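Local atomic coordinates of regulatory protein SWI6 (PDB entry 1SW6), a protein that joins SWI4 or MBP1 in the SBF and MBF complexes that drive cell-cycle-dependent transcription in budding yeast, and is seen here as its ankyrin-repeat domain. Residues A[142-145]-A[146-150]; A[173-176]-A[177-181]; A[181-184]-A[185-189]. One frame throughout, in Å; residues are numbered along the deposited sequence.

Contact 1. Residues A[142-145]-A[146-150]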
ATOM      1  N   ALA A 142      -3.964  -9.866   6.485  1.00 34.89           N
ATOM      2  CA  ALA A 142      -4.339 -10.881   7.460  1.00 35.71           C
ATOM      3  C   ALA A 142      -5.493 -11.778   7.021  1.00 37.20           C
ATOM      4  O   ALA A 142      -6.229 -12.304   7.868  1.00 37.39           O
ATOM      5  CB  ALA A 142      -4.671 -10.232   8.803  1.00 33.35           C
ATOM      6  N   ASN A 143      -5.667 -11.969   5.717  1.00 37.65           N
ATOM      7  CA  ASN A 143      -6.742 -12.858   5.280  1.00 37.94           C
ATOM      8  C   ASN A 143      -6.238 -14.295   5.326  1.00 37.67           C
ATOM      9  O   ASN A 143      -5.931 -14.895   4.294  1.00 37.00           O
ATOM     10  CB  ASN A 143      -7.206 -12.544   3.862  1.00 39.93           C
ATOM     11  CG  ASN A 143      -8.533 -13.213   3.538  1.00 41.20           C
ATOM     12  OD1 ASN A 143      -8.712 -14.412   3.774  1.00 41.19           O
ATOM     13  ND2 ASN A 143      -9.471 -12.441   3.012  1.00 41.18           N
ATOM     14  N   LEU A 144      -6.164 -14.838   6.535  1.00 37.08           N
ATOM     15  CA  LEU A 144      -5.680 -16.193   6.759  1.00 36.95           C
ATOM     16  C   LEU A 144      -6.322 -17.257   5.875  1.00 37.06           C
ATOM     17  O   LEU A 144      -5.628 -18.071   5.284  1.00 36.62           O
ATOM     18  CB  LEU A 144      -5.876 -16.565   8.235  1.00 36.47           C
ATOM     19  CG  LEU A 144      -5.428 -17.956   8.701  1.00 36.10           C
ATOM     20  CD1 LEU A 144      -3.955 -18.164   8.418  1.00 34.01           C
ATOM     21  CD2 LEU A 144      -5.709 -18.091  10.192  1.00 37.28           C
ATOM     22  N   GLU A 145      -7.642 -17.256   5.791  1.00 38.18           N
ATOM     23  CA  GLU A 145      -8.336 -18.263   4.997  1.00 40.62           C
ATOM     24  C   GLU A 145      -7.899 -18.288   3.552  1.00 39.29           C
ATOM     25  O   GLU A 145      -7.615 -19.351   2.993  1.00 39.94           O
ATOM     26  CB  GLU A 145      -9.844 -18.053   5.061  1.00 43.69           C
ATOM     27  CG  GLU A 145     -10.592 -19.355   5.261  1.00 50.25           C
ATOM     28  CD  GLU A 145     -10.176 -20.048   6.546  1.00 53.19           C
ATOM     29  OE1 GLU A 145     -10.496 -21.249   6.698  1.00 54.95           O
ATOM     30  OE2 GLU A 145      -9.531 -19.390   7.403  1.00 54.27           O
ATOM     31  N   LEU A 146      -7.846 -17.128   2.922  1.00 39.05           N
ATOM     32  CA  LEU A 146      -7.417 -17.118   1.537  1.00 39.56           C
ATOM     33  C   LEU A 146      -5.944 -17.537   1.398  1.00 38.91           C
ATOM     34  O   LEU A 146      -5.572 -18.197   0.423  1.00 38.28           O
ATOM     35  CB  LEU A 146      -7.685 -15.751   0.925  1.00 39.53           C
ATOM     36  CG  LEU A 146      -8.929 -15.745   0.034  1.00 41.78           C
ATOM     37  CD1 LEU A 146     -10.034 -16.618   0.629  1.00 41.08           C
ATOM     38  CD2 LEU A 146      -9.400 -14.312  -0.146  1.00 42.32           C
ATOM     39  N   VAL A 147      -5.106 -17.177   2.369  1.00 38.62           N
ATOM     40  CA  VAL A 147      -3.699 -17.570   2.309  1.00 37.49           C
ATOM     41  C   VAL A 147      -3.571 -19.096   2.298  1.00 38.79           C
ATOM     42  O   VAL A 147      -2.798 -19.660   1.521  1.00 37.76           O
ATOM     43  CB  VAL A 147      -2.889 -17.016   3.505  1.00 37.86           C
ATOM     44  CG1 VAL A 147      -1.545 -17.752   3.617  1.00 35.52           C
ATOM     45  CG2 VAL A 147      -2.623 -15.525   3.300  1.00 36.00           C
ATOM     46  N   LYS A 148      -4.336 -19.762   3.156  1.00 39.35           N
ATOM     47  CA  LYS A 148      -4.294 -21.214   3.231  1.00 41.08           C
ATOM     48  C   LYS A 148      -4.744 -21.860   1.919  1.00 42.21           C
ATOM     49  O   LYS A 148      -4.129 -22.815   1.440  1.00 42.53           O
ATOM     50  CB  LYS A 148      -5.154 -21.675   4.401  1.00 42.14           C
ATOM     51  CG  LYS A 148      -4.531 -21.314   5.730  1.00 42.73           C
ATOM     52  CD  LYS A 148      -5.560 -21.105   6.831  1.00 46.24           C
ATOM     53  CE  LYS A 148      -6.370 -22.346   7.121  1.00 48.86           C
ATOM     54  NZ  LYS A 148      -7.204 -22.138   8.348  1.00 50.97           N
ATOM     55  N   HIS A 149      -5.809 -21.326   1.333  1.00 42.39           N
ATOM     56  CA  HIS A 149      -6.310 -21.831   0.064  1.00 43.29           C
ATOM     57  C   HIS A 149      -5.282 -21.634  -1.047  1.00 43.59           C
ATOM     58  O   HIS A 149      -5.078 -22.521  -1.869  1.00 43.43           O
ATOM     59  CB  HIS A 149      -7.607 -21.116  -0.308  1.00 44.39           C
ATOM     60  CG  HIS A 149      -8.821 -21.697   0.341  1.00 45.99           C
ATOM     61  ND1 HIS A 149      -9.761 -20.924   0.991  1.00 47.07           N
ATOM     62  CD2 HIS A 149      -9.268 -22.972   0.411  1.00 45.91           C
ATOM     63  CE1 HIS A 149     -10.736 -21.701   1.431  1.00 47.22           C
ATOM     64  NE2 HIS A 149     -10.461 -22.947   1.092  1.00 47.44           N
ATOM     65  N   LEU A 150      -4.629 -20.475  -1.080  1.00 43.63           N
ATOM     66  CA  LEU A 150      -3.631 -20.224  -2.120  1.00 43.98           C
ATOM     67  C   LEU A 150      -2.414 -21.124  -1.962  1.00 44.15           C
ATOM     68  O   LEU A 150      -1.830 -21.569  -2.955  1.00 43.68           O
ATOM     69  CB  LEU A 150      -3.179 -18.760  -2.122  1.00 44.73           C
ATOM     70  CG  LEU A 150      -4.190 -17.698  -2.575  1.00 45.56           C
ATOM     71  CD1 LEU A 150      -3.469 -16.379  -2.746  1.00 46.24           C
ATOM     72  CD2 LEU A 150      -4.831 -18.101  -3.881  1.00 44.46           C
TER
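Glu145 and Lys148 meet one turn apart on helix 144-152, their charged ends loosely paired. Lys148 NZ lies 3.7 Å from Glu145 OE2 and nearly as far from the other carboxylate oxygen, a long salt bridge in which neither oxygen is gripped tightly. Both chains reach it by bending, the glutamate at chi2 and the lysine at chi3 (62°). At the bend, Lys148 CD packs 3.7 Å from Leu144 CG, the two side chains crossing at a slant. Leu146, on another side of the helix, belongs to the N-terminal cap. Its backbone N donates to Asn143 OD1 at 3.0 Å with an N-H...O angle of 163°, the donor being tilted 35° out of the amide plane. The asparagine side chain also packs on the leucine it caps, with ND2 3.7 Å from Leu146 CD2. An alanine at Asn143 would remove the amide and would probably leave Leu146 N without its capping acceptor and one flank of the leucine less covered. This cap opens the second helix of the first ankyrin repeat, directly after a Schellman motif with Ala142 at positive phi has ended helix 134-140, so the two helices of the hairpin are joined by a very tight turn. Main-chain bonds then take over: Val147 N to Asn143 O (3.1 Å), Lys148 N to Leu144 O (3.0 Å) and His149 N to Glu145 O (3.1 Å). Leu146 touches Leu138 and Val147 touches Thr139 of helix 134-140, while the His149 ring stacks on Phe105.

Contact 2. Residues A[173-176]-A[177-181]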
ATOM      1  N   LYS A 173       4.984  -6.159   8.768  1.00 33.55           N
ATOM      2  CA  LYS A 173       5.133  -4.746   8.436  1.00 34.64           C
ATOM      3  C   LYS A 173       3.798  -4.000   8.514  1.00 35.21           C
ATOM      4  O   LYS A 173       3.749  -2.789   8.269  1.00 35.74           O
ATOM      5  CB  LYS A 173       5.758  -4.574   7.049  1.00 36.24           C
ATOM      6  CG  LYS A 173       7.220  -4.978   7.010  1.00 39.33           C
ATOM      7  CD  LYS A 173       7.834  -4.763   5.639  1.00 43.69           C
ATOM      8  CE  LYS A 173       7.942  -3.280   5.303  1.00 44.53           C
ATOM      9  NZ  LYS A 173       8.789  -3.096   4.097  1.00 48.57           N
ATOM     10  N   SER A 174       2.723  -4.719   8.849  1.00 34.16           N
ATOM     11  CA  SER A 174       1.394  -4.113   9.006  1.00 33.72           C
ATOM     12  C   SER A 174       0.796  -4.617  10.329  1.00 33.60           C
ATOM     13  O   SER A 174       1.207  -5.670  10.841  1.00 31.69           O
ATOM     14  CB  SER A 174       0.478  -4.486   7.836  1.00 34.44           C
ATOM     15  OG  SER A 174       0.079  -5.837   7.902  1.00 36.72           O
ATOM     16  N   VAL A 175      -0.153  -3.870  10.892  1.00 32.78           N
ATOM     17  CA  VAL A 175      -0.749  -4.265  12.166  1.00 33.49           C
ATOM     18  C   VAL A 175      -1.907  -5.213  11.984  1.00 33.38           C
ATOM     19  O   VAL A 175      -2.466  -5.712  12.958  1.00 35.36           O
ATOM     20  CB  VAL A 175      -1.282  -3.061  12.972  1.00 34.83           C
ATOM     21  CG1 VAL A 175      -0.198  -2.016  13.133  1.00 34.55           C
ATOM     22  CG2 VAL A 175      -2.524  -2.494  12.301  1.00 33.21           C
ATOM     23  N   ASN A 176      -2.259  -5.462  10.732  1.00 33.59           N
ATOM     24  CA  ASN A 176      -3.383  -6.324  10.398  1.00 34.05           C
ATOM     25  C   ASN A 176      -3.435  -7.698  11.060  1.00 34.36           C
ATOM     26  O   ASN A 176      -4.497  -8.126  11.511  1.00 32.35           O
ATOM     27  CB  ASN A 176      -3.457  -6.478   8.880  1.00 34.19           C
ATOM     28  CG  ASN A 176      -3.758  -5.166   8.187  1.00 34.73           C
ATOM     29  OD1 ASN A 176      -3.064  -4.169   8.411  1.00 37.37           O
ATOM     30  ND2 ASN A 176      -4.793  -5.153   7.344  1.00 34.25           N
ATOM     31  N   ASN A 177      -2.305  -8.399  11.115  1.00 34.44           N
ATOM     32  CA  ASN A 177      -2.296  -9.728  11.714  1.00 34.99           C
ATOM     33  C   ASN A 177      -2.382  -9.706  13.237  1.00 34.58           C
ATOM     34  O   ASN A 177      -2.830 -10.664  13.852  1.00 35.94           O
ATOM     35  CB  ASN A 177      -1.081 -10.501  11.221  1.00 34.63           C
ATOM     36  CG  ASN A 177      -1.314 -11.104   9.841  1.00 34.36           C
ATOM     37  OD1 ASN A 177      -1.877 -12.176   9.730  1.00 35.37           O
ATOM     38  ND2 ASN A 177      -0.908 -10.400   8.794  1.00 32.94           N
ATOM     39  N   TYR A 178      -1.970  -8.600  13.841  1.00 34.18           N
ATOM     40  CA  TYR A 178      -2.059  -8.453  15.290  1.00 35.58           C
ATOM     41  C   TYR A 178      -3.522  -8.119  15.638  1.00 35.49           C
ATOM     42  O   TYR A 178      -4.148  -8.773  16.466  1.00 36.22           O
ATOM     43  CB  TYR A 178      -1.118  -7.337  15.744  1.00 35.26           C
ATOM     44  CG  TYR A 178      -1.363  -6.803  17.140  1.00 36.33           C
ATOM     45  CD1 TYR A 178      -1.271  -7.627  18.257  1.00 37.02           C
ATOM     46  CD2 TYR A 178      -1.650  -5.463  17.341  1.00 36.22           C
ATOM     47  CE1 TYR A 178      -1.459  -7.119  19.543  1.00 36.72           C
ATOM     48  CE2 TYR A 178      -1.837  -4.948  18.615  1.00 37.40           C
ATOM     49  CZ  TYR A 178      -1.741  -5.777  19.709  1.00 37.46           C
ATOM     50  OH  TYR A 178      -1.938  -5.252  20.962  1.00 37.21           O
ATOM     51  N   ASP A 179      -4.074  -7.111  14.976  1.00 36.99           N
ATOM     52  CA  ASP A 179      -5.455  -6.717  15.224  1.00 38.33           C
ATOM     53  C   ASP A 179      -6.405  -7.883  15.017  1.00 38.39           C
ATOM     54  O   ASP A 179      -7.364  -8.051  15.769  1.00 37.66           O
ATOM     55  CB  ASP A 179      -5.862  -5.569  14.300  1.00 38.88           C
ATOM     56  CG  ASP A 179      -5.191  -4.256  14.669  1.00 39.01           C
ATOM     57  OD1 ASP A 179      -4.469  -4.217  15.687  1.00 40.70           O
ATOM     58  OD2 ASP A 179      -5.390  -3.260  13.943  1.00 41.20           O
ATOM     59  N   SER A 180      -6.122  -8.698  14.006  1.00 38.91           N
ATOM     60  CA  SER A 180      -6.972  -9.837  13.688  1.00 39.13           C
ATOM     61  C   SER A 180      -6.617 -11.105  14.458  1.00 39.24           C
ATOM     62  O   SER A 180      -7.337 -12.094  14.382  1.00 38.82           O
ATOM     63  CB  SER A 180      -6.925 -10.125  12.184  1.00 39.72           C
ATOM     64  OG  SER A 180      -7.244  -8.963  11.437  1.00 42.07           O
ATOM     65  N   GLY A 181      -5.508 -11.076  15.195  1.00 39.45           N
ATOM     66  CA  GLY A 181      -5.104 -12.243  15.963  1.00 39.13           C
ATOM     67  C   GLY A 181      -4.900 -13.493  15.124  1.00 38.46           C
ATOM     68  O   GLY A 181      -5.161 -14.602  15.584  1.00 38.33           O
TER
HETATM   69  O   HOH W   1      -0.164  -7.887   9.516  1.00 33.99           O
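Ser180 bonds twice to the carbonyl of Asn176. Its backbone N lies 3.0 Å from Asn176 O and its hydroxyl OG donates to that same Asn176 O at 2.9 Å; with OG turned beside its own backbone N (chi1 -54°), the hydroxyl folds back on the turn. Val175 O receives Asp179 N at 2.9 Å in an almost straight bond (N-H...O 178°) and, weakly, Tyr178 N. Water supplies a second kind of link: one molecule accepts from Asn177 N and from Asn177 ND2, each at 2.7 Å, donates to Ser174 O and also bonds Ser174 OG, tying the residues before the short helix to its first turn. Packing is slight, Val175 CG2 lying 3.4 Å from Asp179 OD2. That carboxylate oxygen is held by Ile296 N of the second subunit, which places this corner of the second ankyrin repeat at the subunit interface. Gly181, at positive phi, closes helix 176-179 with a Schellman motif. Ser174 OG and Asn177 ND2 also reach Ser140 and Thr139 at the end of helix 134-140, Asn177 OD1 bonds Thr182 OG1, and Val175 and Tyr178 rest on Ala220 of helix 218-234.

Contact 3. Residues A[181-184]-A[185-189]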
ATOM      1  N   GLY A 181      -5.508 -11.076  15.195  1.00 39.45           N
ATOM      2  CA  GLY A 181      -5.104 -12.243  15.963  1.00 39.13           C
ATOM      3  C   GLY A 181      -4.900 -13.493  15.124  1.00 38.46           C
ATOM      4  O   GLY A 181      -5.161 -14.602  15.584  1.00 38.33           O
ATOM      5  N   THR A 182      -4.434 -13.323  13.891  1.00 37.63           N
ATOM      6  CA  THR A 182      -4.208 -14.462  13.004  1.00 37.58           C
ATOM      7  C   THR A 182      -2.741 -14.846  12.865  1.00 36.18           C
ATOM      8  O   THR A 182      -2.427 -15.866  12.262  1.00 36.09           O
ATOM      9  CB  THR A 182      -4.737 -14.181  11.571  1.00 38.38           C
ATOM     10  OG1 THR A 182      -4.280 -12.892  11.137  1.00 37.21           O
ATOM     11  CG2 THR A 182      -6.263 -14.224  11.536  1.00 38.65           C
ATOM     12  N   PHE A 183      -1.843 -14.040  13.423  1.00 35.62           N
ATOM     13  CA  PHE A 183      -0.411 -14.311  13.283  1.00 34.62           C
ATOM     14  C   PHE A 183       0.080 -15.701  13.666  1.00 35.09           C
ATOM     15  O   PHE A 183       0.791 -16.338  12.883  1.00 35.30           O
ATOM     16  CB  PHE A 183       0.415 -13.271  14.041  1.00 32.74           C
ATOM     17  CG  PHE A 183       1.872 -13.277  13.669  1.00 32.64           C
ATOM     18  CD1 PHE A 183       2.272 -13.017  12.356  1.00 31.74           C
ATOM     19  CD2 PHE A 183       2.846 -13.534  14.624  1.00 31.20           C
ATOM     20  CE1 PHE A 183       3.624 -13.010  12.004  1.00 30.17           C
ATOM     21  CE2 PHE A 183       4.203 -13.529  14.279  1.00 27.80           C
ATOM     22  CZ  PHE A 183       4.589 -13.265  12.967  1.00 30.04           C
ATOM     23  N   GLU A 184      -0.273 -16.179  14.857  1.00 34.56           N
ATOM     24  CA  GLU A 184       0.199 -17.487  15.274  1.00 35.57           C
ATOM     25  C   GLU A 184      -0.286 -18.587  14.348  1.00 35.03           C
ATOM     26  O   GLU A 184       0.477 -19.497  14.016  1.00 33.03           O
ATOM     27  CB  GLU A 184      -0.199 -17.785  16.725  1.00 37.57           C
ATOM     28  CG  GLU A 184       0.349 -19.126  17.236  1.00 41.87           C
ATOM     29  CD  GLU A 184       0.501 -19.172  18.755  1.00 44.53           C
ATOM     30  OE1 GLU A 184      -0.113 -18.336  19.451  1.00 44.90           O
ATOM     31  OE2 GLU A 184       1.232 -20.049  19.256  1.00 46.68           O
ATOM     32  N   ALA A 185      -1.547 -18.507  13.918  1.00 33.75           N
ATOM     33  CA  ALA A 185      -2.084 -19.513  13.005  1.00 31.22           C
ATOM     34  C   ALA A 185      -1.398 -19.371  11.646  1.00 30.94           C
ATOM     35  O   ALA A 185      -1.169 -20.361  10.944  1.00 29.69           O
ATOM     36  CB  ALA A 185      -3.603 -19.337  12.848  1.00 32.62           C
ATOM     37  N   LEU A 186      -1.068 -18.137  11.278  1.00 29.90           N
ATOM     38  CA  LEU A 186      -0.389 -17.884   9.995  1.00 30.83           C
ATOM     39  C   LEU A 186       0.978 -18.590   9.897  1.00 29.89           C
ATOM     40  O   LEU A 186       1.393 -19.038   8.828  1.00 31.17           O
ATOM     41  CB  LEU A 186      -0.184 -16.384   9.800  1.00 29.15           C
ATOM     42  CG  LEU A 186       0.401 -15.940   8.457  1.00 30.02           C
ATOM     43  CD1 LEU A 186      -0.603 -16.197   7.338  1.00 28.76           C
ATOM     44  CD2 LEU A 186       0.731 -14.448   8.529  1.00 30.25           C
ATOM     45  N   LEU A 187       1.681 -18.682  11.014  1.00 30.06           N
ATOM     46  CA  LEU A 187       2.984 -19.322  11.010  1.00 31.27           C
ATOM     47  C   LEU A 187       2.896 -20.799  10.615  1.00 30.57           C
ATOM     48  O   LEU A 187       3.837 -21.335  10.040  1.00 32.05           O
ATOM     49  CB  LEU A 187       3.653 -19.158  12.382  1.00 30.95           C
ATOM     50  CG  LEU A 187       4.041 -17.703  12.701  1.00 31.53           C
ATOM     51  CD1 LEU A 187       4.616 -17.590  14.106  1.00 32.24           C
ATOM     52  CD2 LEU A 187       5.060 -17.217  11.668  1.00 31.66           C
ATOM     53  N   ASP A 188       1.779 -21.462  10.908  1.00 31.72           N
ATOM     54  CA  ASP A 188       1.660 -22.876  10.530  1.00 33.98           C
ATOM     55  C   ASP A 188       1.755 -23.054   9.021  1.00 33.51           C
ATOM     56  O   ASP A 188       2.225 -24.094   8.540  1.00 33.58           O
ATOM     57  CB  ASP A 188       0.346 -23.494  11.028  1.00 34.31           C
ATOM     58  CG  ASP A 188       0.334 -23.721  12.532  1.00 37.83           C
ATOM     59  OD1 ASP A 188       1.408 -23.587  13.181  1.00 37.40           O
ATOM     60  OD2 ASP A 188      -0.751 -24.039  13.062  1.00 38.18           O
ATOM     61  N   TYR A 189       1.316 -22.039   8.278  1.00 34.00           N
ATOM     62  CA  TYR A 189       1.366 -22.082   6.817  1.00 36.19           C
ATOM     63  C   TYR A 189       2.525 -21.301   6.186  1.00 36.24           C
ATOM     64  O   TYR A 189       2.893 -21.580   5.041  1.00 38.00           O
ATOM     65  CB  TYR A 189       0.053 -21.574   6.215  1.00 37.12           C
ATOM     66  CG  TYR A 189      -1.110 -22.501   6.440  1.00 41.15           C
ATOM     67  CD1 TYR A 189      -1.726 -22.586   7.688  1.00 42.27           C
ATOM     68  CD2 TYR A 189      -1.573 -23.329   5.415  1.00 42.86           C
ATOM     69  CE1 TYR A 189      -2.773 -23.475   7.918  1.00 45.74           C
ATOM     70  CE2 TYR A 189      -2.620 -24.223   5.628  1.00 45.83           C
ATOM     71  CZ  TYR A 189      -3.215 -24.291   6.885  1.00 47.11           C
ATOM     72  OH  TYR A 189      -4.246 -25.178   7.108  1.00 52.00           O
TER
HETATM   73  O   HOH W   2      -3.487 -17.037  15.292  1.00 38.41           O
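Leu187 lies across the ring of Phe183, one turn back along helix 183-190, and its atoms can be taken in order. CB sits 3.6 Å from Glu184 O, against the backbone of the preceding turn. CG comes 3.5 Å from Phe183 O and lies over one face of the phenylalanine ring. The branches divide along the far rim of that ring: CD1 is 4.1 Å from Phe183 CE2, and CD2 is 4.2 Å from Phe183 CZ. This placement follows from chi1 of -68°, which swings CG beside the leucine's own backbone N and back toward the start of the helix, while Phe183 extends to meet it. Leu186 reaches the ring obliquely and more loosely, its CD2 4.4 Å from Phe183 CD1, so the contact here is apolar and made by branched ends against one aromatic group. Under these side chains the main chain makes its usual turns: Leu186 N donates to Thr182 O (2.8 Å), and Leu187 N to Phe183 O with a moderately bent N-H...O angle of 142°, plus a weak bond to Glu184 O. A water donates to Gly181 O and accepts from Ala185 N at 2.8 Å, occupying a first-turn N-H of the new helix. Helix 183-190 is the last helix of the second ankyrin repeat, with the short helix 176-179 between it and helix 167-173. Helix 167-173 supplies Leu168, Ala171 and Val172 to the packing of Leu187 and Phe183, helix 218-234 adds Tyr224 and Ile227 against Phe183 and Trp231 against Leu187, and helix 144-152 lies against Ala185 and Leu186 through Leu144.

Overall arrangement
Contact 1 is a surface contact, whereas 173-181 and 181-189 are each partly buried. In contact 1 an amide cap and a long charge pair dominate. Contacts 2 and 3 differ although equally buried: contact 2, facing the second subunit, works through a water and hydroxyl and carbonyl bonds, while contact 3, facing neighbouring helices of its own chain, relies on apolar packing beside a ring. These two share Gly181, the residue at which the chain turns from helix 176-179 toward helix 183-190, and a side-chain bond spans the junction. Contact 1 meets contact 3 through neighbouring helices of successive repeats, with Leu144 CD2 3.6 Å from Ala185 CB, and Ala142 touches both other contacts.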